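Local coordinates for protein amine oxidase (Emericella nidulans, PDB 3PGB) that probably oxidises primary amines to aldehydes, using a copper ion and a protein-derived topaquinone cofactor in each subunit, at residues Ala385-Tyr389 with Val629-Leu635; Gln396-Tyr401 with Ile508-Tyr512; Asp225-Gln229 with Ser664-His668; Asn634-His640 with Ile667-Asp673. The contacts are given in a common frame with arbitrary orientation. Numbering follows the deposited sequence.

Contact 1: Ala385-Tyr389 with Val629-Leu635. With NAG (2-acetamido-2-deoxy-beta-D-glucopyranose), chain I.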
loop_
_atom_site.group_PDB
_atom_site.type_symbol
_atom_site.label_atom_id
_atom_site.label_comp_id
_atom_site.label_asym_id
_atom_site.label_seq_id
_atom_site.Cartn_x
_atom_site.Cartn_y
_atom_site.Cartn_z
ATOM N N ALA A 385 20.424 -2.935 5.225
ATOM C CA ALA A 385 19.629 -3.603 4.191
ATOM C C ALA A 385 20.209 -4.980 3.921
ATOM O O ALA A 385 21.408 -5.113 3.676
ATOM C CB ALA A 385 19.615 -2.783 2.907
ATOM N N LEU A 386 19.357 -5.999 3.962
ATOM C CA LEU A 386 19.777 -7.359 3.666
ATOM C C LEU A 386 19.272 -7.768 2.288
ATOM O O LEU A 386 18.128 -7.479 1.933
ATOM C CB LEU A 386 19.261 -8.324 4.741
ATOM C CG LEU A 386 19.430 -9.829 4.515
ATOM C CD1 LEU A 386 20.854 -10.169 4.135
ATOM C CD2 LEU A 386 19.011 -10.593 5.748
ATOM N N ALA A 387 20.143 -8.416 1.514
ATOM C CA ALA A 387 19.761 -9.075 0.270
ATOM C C ALA A 387 20.219 -10.528 0.351
ATOM O O ALA A 387 21.351 -10.861 -0.025
ATOM C CB ALA A 387 20.393 -8.384 -0.919
ATOM N N HIS A 388 19.331 -11.382 0.857
ATOM C CA HIS A 388 19.642 -12.786 1.108
ATOM C C HIS A 388 19.147 -13.639 -0.050
ATOM O O HIS A 388 17.952 -13.707 -0.300
ATOM C CB HIS A 388 18.975 -13.236 2.406
ATOM C CG HIS A 388 19.577 -14.468 3.002
ATOM N ND1 HIS A 388 19.630 -15.672 2.332
ATOM C CD2 HIS A 388 20.141 -14.685 4.212
ATOM C CE1 HIS A 388 20.208 -16.575 3.102
ATOM N NE2 HIS A 388 20.527 -16.002 4.249
ATOM N N TYR A 389 20.072 -14.287 -0.749
ATOM C CA TYR A 389 19.743 -15.116 -1.911
ATOM C C TYR A 389 19.701 -16.614 -1.578
ATOM O O TYR A 389 20.032 -17.036 -0.470
ATOM C CB TYR A 389 20.756 -14.868 -3.028
ATOM C CG TYR A 389 20.638 -13.501 -3.638
ATOM C CD1 TYR A 389 21.118 -12.375 -2.971
ATOM C CD2 TYR A 389 20.048 -13.327 -4.879
ATOM C CE1 TYR A 389 21.000 -11.120 -3.529
ATOM C CE2 TYR A 389 19.930 -12.081 -5.440
ATOM C CZ TYR A 389 20.403 -10.981 -4.763
ATOM O OH TYR A 389 20.280 -9.740 -5.342
ATOM N N VAL A 629 14.739 -17.391 5.532
ATOM C CA VAL A 629 15.726 -18.383 5.952
ATOM C C VAL A 629 15.844 -18.416 7.472
ATOM O O VAL A 629 16.009 -17.380 8.109
ATOM C CB VAL A 629 17.121 -18.088 5.342
ATOM C CG1 VAL A 629 18.092 -19.222 5.638
ATOM C CG2 VAL A 629 17.020 -17.854 3.834
ATOM N N LEU A 630 15.734 -19.612 8.043
ATOM C CA LEU A 630 15.861 -19.815 9.479
ATOM C C LEU A 630 17.292 -20.250 9.781
ATOM O O LEU A 630 17.827 -21.129 9.109
ATOM C CB LEU A 630 14.884 -20.892 9.945
ATOM C CG LEU A 630 13.394 -20.658 9.680
ATOM C CD1 LEU A 630 12.606 -21.920 10.043
ATOM C CD2 LEU A 630 12.881 -19.445 10.453
ATOM N N ASN A 631 17.911 -19.629 10.781
ATOM C CA ASN A 631 19.303 -19.916 11.134
ATOM C C ASN A 631 20.237 -19.931 9.912
ATOM O O ASN A 631 21.008 -20.870 9.718
ATOM C CB ASN A 631 19.387 -21.250 11.888
ATOM C CG ASN A 631 20.757 -21.493 12.504
ATOM O OD1 ASN A 631 21.558 -20.566 12.660
ATOM N ND2 ASN A 631 21.030 -22.751 12.861
ATOM N N SER A 632 20.160 -18.883 9.095
ATOM C CA SER A 632 20.939 -18.798 7.860
ATOM C C SER A 632 22.400 -19.214 8.041
ATOM O O SER A 632 23.075 -18.754 8.959
ATOM C CB SER A 632 20.882 -17.377 7.294
ATOM O OG SER A 632 21.863 -17.187 6.291
ATOM N N SER A 633 22.871 -20.090 7.161
ATOM C CA SER A 633 24.278 -20.471 7.119
ATOM C C SER A 633 25.144 -19.329 6.580
ATOM O O SER A 633 26.316 -19.218 6.936
ATOM C CB SER A 633 24.474 -21.726 6.256
ATOM O OG SER A 633 23.817 -22.855 6.815
ATOM N N ASN A 634 24.573 -18.484 5.724
ATOM C CA ASN A 634 25.297 -17.327 5.197
ATOM C C ASN A 634 25.580 -16.271 6.262
ATOM O O ASN A 634 26.671 -15.686 6.308
ATOM C CB ASN A 634 24.500 -16.648 4.083
ATOM C CG ASN A 634 24.398 -17.480 2.834
ATOM O OD1 ASN A 634 25.035 -18.526 2.706
ATOM N ND2 ASN A 634 23.586 -17.013 1.894
ATOM N N LEU A 635 24.579 -16.018 7.099
ATOM C CA LEU A 635 24.610 -14.891 8.018
ATOM C C LEU A 635 25.228 -15.241 9.354
ATOM O O LEU A 635 25.971 -14.446 9.921
ATOM C CB LEU A 635 23.194 -14.356 8.248
ATOM C CG LEU A 635 22.578 -13.547 7.112
ATOM C CD1 LEU A 635 21.213 -13.040 7.533
ATOM C CD2 LEU A 635 23.488 -12.395 6.729
HETATM C C1 NAG I . 22.293 -23.139 13.447
HETATM C C2 NAG I . 22.054 -23.664 14.865
HETATM C C3 NAG I . 23.335 -24.238 15.471
HETATM C C4 NAG I . 24.047 -25.170 14.488
HETATM C C5 NAG I . 24.185 -24.524 13.106
HETATM C C6 NAG I . 24.825 -25.466 12.080
HETATM C C7 NAG I . 20.279 -22.573 16.179
HETATM C C8 NAG I . 19.917 -21.386 17.030
HETATM N N2 NAG I . 21.531 -22.592 15.707
HETATM O O3 NAG I . 23.025 -24.932 16.664
HETATM O O4 NAG I . 25.319 -25.524 14.994
HETATM O O5 NAG I . 22.903 -24.133 12.646
HETATM O O6 NAG I . 23.912 -25.779 11.044
HETATM O O7 NAG I . 19.440 -23.452 15.960
#

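Contact 2: Gln396-Tyr401 with Ile508-Tyr512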
loop_
_atom_site.group_PDB
_atom_site.type_symbol
_atom_site.label_atom_id
_atom_site.label_comp_id
_atom_site.label_asym_id
_atom_site.label_seq_id
_atom_site.Cartn_x
_atom_site.Cartn_y
_atom_site.Cartn_z
ATOM N N GLN A 396 25.293 -17.964 -5.764
ATOM C CA GLN A 396 23.985 -17.400 -5.436
ATOM C C GLN A 396 23.429 -17.934 -4.133
ATOM O O GLN A 396 22.740 -17.204 -3.419
ATOM C CB GLN A 396 22.973 -17.643 -6.561
ATOM C CG GLN A 396 23.133 -16.702 -7.729
ATOM C CD GLN A 396 22.887 -15.271 -7.335
ATOM O OE1 GLN A 396 21.742 -14.855 -7.158
ATOM N NE2 GLN A 396 23.965 -14.506 -7.181
ATOM N N SER A 397 23.726 -19.193 -3.819
ATOM C CA SER A 397 23.323 -19.774 -2.532
ATOM C C SER A 397 23.945 -19.028 -1.350
ATOM O O SER A 397 23.334 -18.905 -0.297
ATOM C CB SER A 397 23.696 -21.259 -2.463
ATOM O OG SER A 397 23.364 -21.819 -1.204
ATOM N N SER A 398 25.154 -18.518 -1.543
ATOM C CA SER A 398 25.935 -17.938 -0.457
ATOM C C SER A 398 25.781 -16.433 -0.302
ATOM O O SER A 398 26.223 -15.888 0.703
ATOM C CB SER A 398 27.415 -18.256 -0.666
ATOM O OG SER A 398 27.637 -19.657 -0.726
ATOM N N VAL A 399 25.191 -15.747 -1.281
ATOM C CA VAL A 399 25.082 -14.287 -1.195
ATOM C C VAL A 399 24.084 -13.861 -0.116
ATOM O O VAL A 399 22.927 -14.286 -0.109
ATOM C CB VAL A 399 24.699 -13.626 -2.540
ATOM C CG1 VAL A 399 24.388 -12.155 -2.332
ATOM C CG2 VAL A 399 25.821 -13.766 -3.546
ATOM N N ALA A 400 24.564 -13.039 0.809
ATOM C CA ALA A 400 23.722 -12.392 1.803
ATOM C C ALA A 400 24.284 -10.992 2.043
ATOM O O ALA A 400 24.976 -10.749 3.025
ATOM C CB ALA A 400 23.685 -13.201 3.086
ATOM N N TYR A 401 23.994 -10.085 1.110
ATOM C CA TYR A 401 24.511 -8.720 1.168
ATOM C C TYR A 401 23.997 -7.977 2.394
ATOM O O TYR A 401 22.816 -8.042 2.727
ATOM C CB TYR A 401 24.129 -7.917 -0.088
ATOM C CG TYR A 401 24.823 -8.353 -1.358
ATOM C CD1 TYR A 401 26.205 -8.366 -1.446
ATOM C CD2 TYR A 401 24.096 -8.730 -2.477
ATOM C CE1 TYR A 401 26.842 -8.761 -2.595
ATOM C CE2 TYR A 401 24.728 -9.127 -3.636
ATOM C CZ TYR A 401 26.106 -9.138 -3.687
ATOM O OH TYR A 401 26.767 -9.529 -4.831
ATOM N N ILE A 508 18.601 -6.852 -11.379
ATOM C CA ILE A 508 18.613 -7.971 -10.464
ATOM C C ILE A 508 19.990 -8.629 -10.529
ATOM O O ILE A 508 20.685 -8.526 -11.540
ATOM C CB ILE A 508 17.483 -8.991 -10.774
ATOM C CG1 ILE A 508 17.729 -9.734 -12.091
ATOM C CG2 ILE A 508 16.131 -8.288 -10.793
ATOM C CD1 ILE A 508 16.720 -10.860 -12.364
ATOM N N GLN A 509 20.396 -9.280 -9.444
ATOM C CA GLN A 509 21.568 -10.132 -9.497
ATOM C C GLN A 509 21.098 -11.510 -9.910
ATOM O O GLN A 509 20.461 -12.232 -9.135
ATOM C CB GLN A 509 22.328 -10.185 -8.181
ATOM C CG GLN A 509 23.673 -10.856 -8.356
ATOM C CD GLN A 509 24.524 -10.780 -7.129
ATOM O OE1 GLN A 509 24.672 -11.764 -6.408
ATOM N NE2 GLN A 509 25.087 -9.609 -6.871
ATOM N N SER A 510 21.441 -11.856 -11.145
ATOM C CA SER A 510 20.892 -13.006 -11.842
ATOM C C SER A 510 21.519 -14.307 -11.360
ATOM O O SER A 510 22.409 -14.300 -10.514
ATOM C CB SER A 510 21.149 -12.816 -13.336
ATOM O OG SER A 510 20.562 -13.828 -14.111
ATOM N N ALA A 511 21.031 -15.422 -11.893
ATOM C CA ALA A 511 21.606 -16.740 -11.635
ATOM C C ALA A 511 21.598 -17.539 -12.929
ATOM O O ALA A 511 20.698 -17.375 -13.752
ATOM C CB ALA A 511 20.813 -17.465 -10.561
ATOM N N TYR A 512 22.605 -18.390 -13.116
ATOM C CA TYR A 512 22.670 -19.249 -14.300
ATOM C C TYR A 512 21.529 -20.254 -14.252
ATOM O O TYR A 512 21.188 -20.764 -13.183
ATOM C CB TYR A 512 24.022 -19.968 -14.389
ATOM C CG TYR A 512 24.328 -20.526 -15.765
ATOM C CD1 TYR A 512 24.577 -19.676 -16.845
ATOM C CD2 TYR A 512 24.378 -21.895 -15.986
ATOM C CE1 TYR A 512 24.861 -20.181 -18.109
ATOM C CE2 TYR A 512 24.655 -22.411 -17.243
ATOM C CZ TYR A 512 24.901 -21.549 -18.297
ATOM O OH TYR A 512 25.177 -22.065 -19.533
#

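Contact 3: Asp225-Gln229 with Ser664-His668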
loop_
_atom_site.group_PDB
_atom_site.type_symbol
_atom_site.label_atom_id
_atom_site.label_comp_id
_atom_site.label_asym_id
_atom_site.label_seq_id
_atom_site.Cartn_x
_atom_site.Cartn_y
_atom_site.Cartn_z
ATOM N N ASP A 225 29.391 -12.745 -0.978
ATOM C CA ASP A 225 29.447 -11.802 0.124
ATOM C C ASP A 225 28.356 -12.241 1.106
ATOM O O ASP A 225 27.182 -12.302 0.739
ATOM C CB ASP A 225 29.181 -10.379 -0.384
ATOM C CG ASP A 225 29.328 -9.305 0.707
ATOM O OD1 ASP A 225 29.531 -9.645 1.891
ATOM O OD2 ASP A 225 29.232 -8.105 0.364
ATOM N N PRO A 226 28.732 -12.581 2.352
ATOM C CA PRO A 226 30.083 -12.627 2.903
ATOM C C PRO A 226 30.876 -13.822 2.389
ATOM O O PRO A 226 30.313 -14.714 1.750
ATOM C CB PRO A 226 29.835 -12.760 4.404
ATOM C CG PRO A 226 28.552 -13.442 4.505
ATOM C CD PRO A 226 27.728 -12.989 3.352
ATOM N N LEU A 227 32.176 -13.821 2.654
ATOM C CA LEU A 227 33.007 -14.984 2.386
ATOM C C LEU A 227 32.713 -16.050 3.440
ATOM O O LEU A 227 32.285 -15.731 4.554
ATOM C CB LEU A 227 34.492 -14.608 2.412
ATOM C CG LEU A 227 34.969 -13.541 1.425
ATOM C CD1 LEU A 227 36.454 -13.264 1.625
ATOM C CD2 LEU A 227 34.688 -13.971 0.003
ATOM N N TRP A 228 32.922 -17.313 3.076
ATOM C CA TRP A 228 32.674 -18.425 3.998
ATOM C C TRP A 228 33.694 -18.393 5.120
ATOM O O TRP A 228 34.891 -18.248 4.869
ATOM C CB TRP A 228 32.744 -19.769 3.270
ATOM C CG TRP A 228 31.484 -20.142 2.534
ATOM C CD1 TRP A 228 30.442 -19.327 2.214
ATOM C CD2 TRP A 228 31.170 -21.425 1.984
ATOM N NE1 TRP A 228 29.491 -20.024 1.522
ATOM C CE2 TRP A 228 29.912 -21.315 1.363
ATOM C CE3 TRP A 228 31.830 -22.659 1.959
ATOM C CZ2 TRP A 228 29.293 -22.390 0.732
ATOM C CZ3 TRP A 228 31.216 -23.723 1.331
ATOM C CH2 TRP A 228 29.958 -23.582 0.727
ATOM N N GLN A 229 33.206 -18.534 6.350
ATOM C CA GLN A 229 34.024 -18.361 7.550
ATOM C C GLN A 229 33.807 -19.521 8.525
ATOM O O GLN A 229 33.442 -19.327 9.681
ATOM C CB GLN A 229 33.699 -17.012 8.212
ATOM C CG GLN A 229 34.071 -15.802 7.361
ATOM C CD GLN A 229 33.314 -14.543 7.751
ATOM O OE1 GLN A 229 33.268 -14.170 8.922
ATOM N NE2 GLN A 229 32.725 -13.875 6.763
ATOM N N SER A 664 29.825 -8.438 8.407
ATOM C CA SER A 664 30.203 -9.398 7.365
ATOM C C SER A 664 31.642 -9.919 7.464
ATOM O O SER A 664 31.974 -10.938 6.867
ATOM C CB SER A 664 30.046 -8.738 5.997
ATOM O OG SER A 664 30.926 -7.634 5.879
ATOM N N GLN A 665 32.500 -9.202 8.182
ATOM C CA GLN A 665 33.907 -9.576 8.289
ATOM C C GLN A 665 34.126 -10.678 9.319
ATOM O O GLN A 665 35.132 -11.382 9.264
ATOM C CB GLN A 665 34.770 -8.353 8.627
ATOM C CG GLN A 665 34.660 -7.218 7.616
ATOM C CD GLN A 665 34.957 -7.663 6.198
ATOM O OE1 GLN A 665 36.118 -7.705 5.779
ATOM N NE2 GLN A 665 33.903 -7.998 5.445
ATOM N N ASP A 666 33.181 -10.828 10.244
ATOM C CA ASP A 666 33.285 -11.829 11.302
ATOM C C ASP A 666 31.880 -12.280 11.734
ATOM O O ASP A 666 31.379 -11.914 12.801
ATOM C CB ASP A 666 34.083 -11.246 12.473
ATOM C CG ASP A 666 34.639 -12.308 13.400
ATOM O OD1 ASP A 666 34.101 -13.432 13.428
ATOM O OD2 ASP A 666 35.621 -12.004 14.111
ATOM N N ILE A 667 31.257 -13.095 10.890
ATOM C CA ILE A 667 29.858 -13.465 11.081
ATOM C C ILE A 667 29.619 -14.310 12.336
ATOM O O ILE A 667 28.500 -14.357 12.847
ATOM C CB ILE A 667 29.270 -14.163 9.827
ATOM C CG1 ILE A 667 29.872 -15.555 9.617
ATOM C CG2 ILE A 667 29.481 -13.293 8.585
ATOM C CD1 ILE A 667 29.536 -16.164 8.255
ATOM N N HIS A 668 30.666 -14.957 12.838
ATOM C CA HIS A 668 30.575 -15.715 14.091
ATOM C C HIS A 668 30.786 -14.847 15.337
ATOM O O HIS A 668 30.435 -15.258 16.440
ATOM C CB HIS A 668 31.562 -16.883 14.078
ATOM C CG HIS A 668 31.174 -17.981 13.137
ATOM N ND1 HIS A 668 30.233 -18.937 13.457
ATOM C CD2 HIS A 668 31.589 -18.266 11.879
ATOM C CE1 HIS A 668 30.091 -19.768 12.437
ATOM N NE2 HIS A 668 30.907 -19.386 11.469
HETATM O O HOH W 1 31.142 -7.968 3.190
HETATM O O HOH W 2 32.868 -11.352 4.105
#

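Contact 4: Asn634-His640 with Ile667-Asp673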
loop_
_atom_site.group_PDB
_atom_site.type_symbol
_atom_site.label_atom_id
_atom_site.label_comp_id
_atom_site.label_asym_id
_atom_site.label_seq_id
_atom_site.Cartn_x
_atom_site.Cartn_y
_atom_site.Cartn_z
ATOM N N ASN A 634 24.573 -18.484 5.724
ATOM C CA ASN A 634 25.297 -17.327 5.197
ATOM C C ASN A 634 25.580 -16.271 6.262
ATOM O O ASN A 634 26.671 -15.686 6.308
ATOM C CB ASN A 634 24.500 -16.648 4.083
ATOM C CG ASN A 634 24.398 -17.480 2.834
ATOM O OD1 ASN A 634 25.035 -18.526 2.706
ATOM N ND2 ASN A 634 23.586 -17.013 1.894
ATOM N N LEU A 635 24.579 -16.018 7.099
ATOM C CA LEU A 635 24.610 -14.891 8.018
ATOM C C LEU A 635 25.228 -15.241 9.354
ATOM O O LEU A 635 25.971 -14.446 9.921
ATOM C CB LEU A 635 23.194 -14.356 8.248
ATOM C CG LEU A 635 22.578 -13.547 7.112
ATOM C CD1 LEU A 635 21.213 -13.040 7.533
ATOM C CD2 LEU A 635 23.488 -12.395 6.729
ATOM N N VAL A 636 24.902 -16.426 9.860
ATOM C CA VAL A 636 25.275 -16.821 11.212
ATOM C C VAL A 636 24.731 -15.761 12.188
ATOM O O VAL A 636 23.516 -15.632 12.310
ATOM C CB VAL A 636 26.795 -17.088 11.324
ATOM C CG1 VAL A 636 27.152 -17.665 12.688
ATOM C CG2 VAL A 636 27.228 -18.047 10.229
ATOM N N HIS A 637 25.588 -14.986 12.848
ATOM C CA HIS A 637 25.109 -13.994 13.822
ATOM C C HIS A 637 25.037 -12.558 13.259
ATOM O O HIS A 637 24.749 -11.621 14.007
ATOM C CB HIS A 637 25.989 -14.010 15.081
ATOM C CG HIS A 637 25.997 -15.324 15.800
ATOM N ND1 HIS A 637 24.852 -15.907 16.303
ATOM C CD2 HIS A 637 27.015 -16.157 16.128
ATOM C CE1 HIS A 637 25.161 -17.047 16.894
ATOM N NE2 HIS A 637 26.468 -17.222 16.804
ATOM N N ALA A 638 25.255 -12.400 11.951
ATOM C CA ALA A 638 25.500 -11.082 11.346
ATOM C C ALA A 638 24.270 -10.183 11.126
ATOM O O ALA A 638 24.418 -8.975 10.935
ATOM C CB ALA A 638 26.257 -11.247 10.027
ATOM N N ALA A 639 23.073 -10.761 11.137
ATOM C CA ALA A 639 21.846 -10.001 10.863
ATOM C C ALA A 639 20.649 -10.590 11.606
ATOM O O ALA A 639 19.671 -11.014 10.990
ATOM C CB ALA A 639 21.581 -9.973 9.376
ATOM N N HIS A 640 20.725 -10.615 12.934
ATOM C CA HIS A 640 19.645 -11.194 13.741
ATOM C C HIS A 640 18.384 -10.335 13.767
ATOM O O HIS A 640 17.328 -10.790 14.200
ATOM C CB HIS A 640 20.111 -11.451 15.173
ATOM C CG HIS A 640 20.877 -12.724 15.339
ATOM N ND1 HIS A 640 20.346 -13.955 15.022
ATOM C CD2 HIS A 640 22.118 -12.962 15.822
ATOM C CE1 HIS A 640 21.237 -14.895 15.285
ATOM N NE2 HIS A 640 22.320 -14.317 15.770
ATOM N N ILE A 667 31.257 -13.095 10.890
ATOM C CA ILE A 667 29.858 -13.465 11.081
ATOM C C ILE A 667 29.619 -14.310 12.336
ATOM O O ILE A 667 28.500 -14.357 12.847
ATOM C CB ILE A 667 29.270 -14.163 9.827
ATOM C CG1 ILE A 667 29.872 -15.555 9.617
ATOM C CG2 ILE A 667 29.481 -13.293 8.585
ATOM C CD1 ILE A 667 29.536 -16.164 8.255
ATOM N N HIS A 668 30.666 -14.957 12.838
ATOM C CA HIS A 668 30.575 -15.715 14.091
ATOM C C HIS A 668 30.786 -14.847 15.337
ATOM O O HIS A 668 30.435 -15.258 16.440
ATOM C CB HIS A 668 31.562 -16.883 14.078
ATOM C CG HIS A 668 31.174 -17.981 13.137
ATOM N ND1 HIS A 668 30.233 -18.937 13.457
ATOM C CD2 HIS A 668 31.589 -18.266 11.879
ATOM C CE1 HIS A 668 30.091 -19.768 12.437
ATOM N NE2 HIS A 668 30.907 -19.386 11.469
ATOM N N ASN A 669 31.363 -13.659 15.157
ATOM C CA ASN A 669 31.524 -12.691 16.240
ATOM C C ASN A 669 31.487 -11.252 15.682
ATOM O O ASN A 669 32.515 -10.581 15.603
ATOM C CB ASN A 669 32.826 -12.973 17.004
ATOM C CG ASN A 669 33.011 -12.073 18.228
ATOM O OD1 ASN A 669 34.139 -11.840 18.672
ATOM N ND2 ASN A 669 31.913 -11.564 18.772
ATOM N N PRO A 670 30.293 -10.784 15.272
ATOM C CA PRO A 670 30.148 -9.453 14.683
ATOM C C PRO A 670 30.207 -8.332 15.725
ATOM O O PRO A 670 29.805 -8.555 16.869
ATOM C CB PRO A 670 28.750 -9.503 14.062
ATOM C CG PRO A 670 28.015 -10.480 14.877
ATOM C CD PRO A 670 29.013 -11.518 15.277
ATOM N N PRO A 671 30.692 -7.134 15.331
ATOM C CA PRO A 671 30.684 -5.975 16.215
ATOM C C PRO A 671 29.342 -5.749 16.904
ATOM O O PRO A 671 29.296 -5.626 18.132
ATOM C CB PRO A 671 31.028 -4.821 15.273
ATOM C CG PRO A 671 31.944 -5.431 14.286
ATOM C CD PRO A 671 31.447 -6.854 14.093
ATOM N N VAL A 672 28.266 -5.712 16.124
ATOM C CA VAL A 672 26.916 -5.619 16.682
ATOM C C VAL A 672 26.150 -6.905 16.386
ATOM O O VAL A 672 25.840 -7.216 15.233
ATOM C CB VAL A 672 26.135 -4.402 16.144
ATOM C CG1 VAL A 672 24.773 -4.302 16.824
ATOM C CG2 VAL A 672 26.927 -3.128 16.366
ATOM N N ASP A 673 25.878 -7.654 17.447
ATOM C CA ASP A 673 25.044 -8.829 17.404
ATOM C C ASP A 673 23.708 -8.415 18.020
ATOM O O ASP A 673 23.567 -8.329 19.250
ATOM C CB ASP A 673 25.716 -9.947 18.198
ATOM C CG ASP A 673 24.918 -11.234 18.212
ATOM O OD1 ASP A 673 23.669 -11.169 18.167
ATOM O OD2 ASP A 673 25.554 -12.314 18.301
HETATM O O HOH W 3 29.065 -19.024 16.259
#

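Contact 1: Ala385-Tyr389 with Val629-Leu635
This is a buried strand-to-loop contact in the copper amine oxidase catalytic domain: the end of strand 374-389 meets the loop between strands 613-619 and 646-650, with His388 at its centre. The ring of His388 is held from several directions. His388 NE2 and Ser632 OG form a nearly straight hydrogen bond of 2.7 Å, Val629 CG2 makes a CH-pi contact over one ring face, 3.9 Å from the centroid, and His388 CD2 lies 3.9 Å from Leu635 CD1 near the ring plane. Leu386, two residues back on the same side of the strand, adds an apolar contact, CD2 to Leu635 CD1 at 3.7 Å. Asn634 ND2 comes to 3.6 Å from His388 CE1, but hydrogen-bonds to Ser397 O. Tyr389 points away from the loop, its OH hydrogen-bonded to O4 of the topaquinone at position 484. Asn631 carries an N-linked NAG (ND2 to C1 1.4 Å), while its backbone O accepts a hydrogen bond from Asn572 ND2 of the second subunit. Ser632 OG also accepts from Leu635 N at 3.1 Å, an ST motif, and His388 ND1 donates to Tyr389 O at 3.1 Å. Both ring nitrogens are therefore engaged, which fixes the ring at the loop as well as at its own strand.

Contact 2: Gln396-Tyr401 with Ile508-Tyr512
Beginning with Gln509, the segment 508-512 meets the turn from helix 394-398 into strand 400-402 in a small, polar, fully buried contact. The side chain of Gln509 is extended (chi1 and chi2 both t), which carries its amide across the gap to two partners. Gln509 NE2 donates to Tyr401 OH at 2.6 Å, near the plane of the phenol ring, and Gln509 OE1 accepts from Gln396 NE2 at 2.9 Å. One amide thus ties the helix to the strand that follows it. Val399 CG2 also comes to 3.7 Å from Gln509 OE1. At Ser510 the side chain points away and the backbone takes over, with its O 3.4 Å from Gln396 CD. The other end of that amide, Gln396 OE1, is bound by Ser530. Ala511 then closes the contact with its methyl, CB lying 3.7 Å from Gln396 CG. Gln396 and Gln509 both touch Tyr389 in the copper- and topaquinone-containing core. Around them, strand 400-402 runs antiparallel beside strand 374-389, Ala511 pairs with Ser528 in the small sheet of strands 511-512, 527-528 and 522-524, and Trp222 of strand 219-223 packs against Tyr401 and Gln509.

Contact 3: Asp225-Gln229 with Ser664-His668
Two loops meet here, one joining strands 219-223 and 235-242 of a five-stranded antiparallel sheet, the other belonging to the copper amine oxidase catalytic domain, so the contact fastens a smaller sheet to the catalytic core. Its direct hydrogen bonds come from the side-chain amide of Gln229, which reads backbone groups on the facing loop: OE1 accepts from Ile667 N at 3.0 Å and NE2 donates to Ser664 O, also at 3.0 Å. Gln229 NE2 also donates to Leu227 O at 2.9 Å, fixing the amide against its own loop, and Arg178 gives OE1 a second donor. Two waters bridge the remaining gap. Water 2 accepts from Leu227 N and donates to Ser664 O, at 2.9 Å each. Water 1 donates to Asp225 OD1 at 2.7 Å and is hydrogen-bonded to Ser664 OG at the same distance, while Asp225 OD2 is taken by Tyr406. Apolar contact is slight. Pro226, which follows a cis peptide bond, sets CB 3.7 Å from Ser664 O and CG 4.2 Å from Ile667 CG2. Trp228 points away from this interface and makes a cation-pi contact with Arg571 of the second subunit. At the exposed margin, the edge of the His668 ring approaches the backbone of Gln229, with CD2 3.1 Å from Gln229 O.

Contact 4: Asn634-His640 with Ile667-Asp673
Val636 lies over the His668 ring in a CH-pi contact, CG2 being 4.3 Å from the ring centroid, and its CG2 also packs 3.6 Å from Ile667 CD1. It belongs to a type II' beta turn, Leu635 to Ala638, closed by Ala638 N donating to Leu635 O at 3.0 Å. Val636 takes the turn's positive-phi position (phi 56°). The turn lies in the loop before strand 646-650 and packs on the loop after it, both in the catalytic domain. His637 N donates to Ile667 O at 3.0 Å, the direct hydrogen bond across the contact. Ile667 fits under the turn, its CB 3.3 Å from Leu635 O and its CG2 4.1 Å from Ala638 CB, while Pro670 CG lies 3.6 Å from His637 O. His637 ND1 and His640 NE2 share a hydrogen bond of 3.0 Å; Glu643 binds the other nitrogen of His640. Near the surface, water 3 joins the two loops, 3.2 Å from His637 NE2 and 3.0 Å from His668 ND1.

In the fold
All four contacts gather at or near the turn 396-401, which belongs to contact 2, beside the copper and topaquinone site. Contacts 1 and 2, centres 11 Å apart, share a sheet: Tyr389 N lies 2.9 Å from Val399 O, and the Tyr389 side chain runs on to within about 6 Å of the copper, nearest atoms. Asn634, shared by contacts 1 and 4, reaches the same turn, its ND2 2.9 Å from Ser397 O. Contact 3 reaches the turn from the loop after strand 219-223, with Asp225 O 2.7 Å from Ala400 N. Ile667 and His668 belong to both contacts 3 and 4, whose centres are 8 Å apart, so one loop bridges Gln229 and the 635-638 turn. Pro226 CG lies 3.4 Å from Asn634 O.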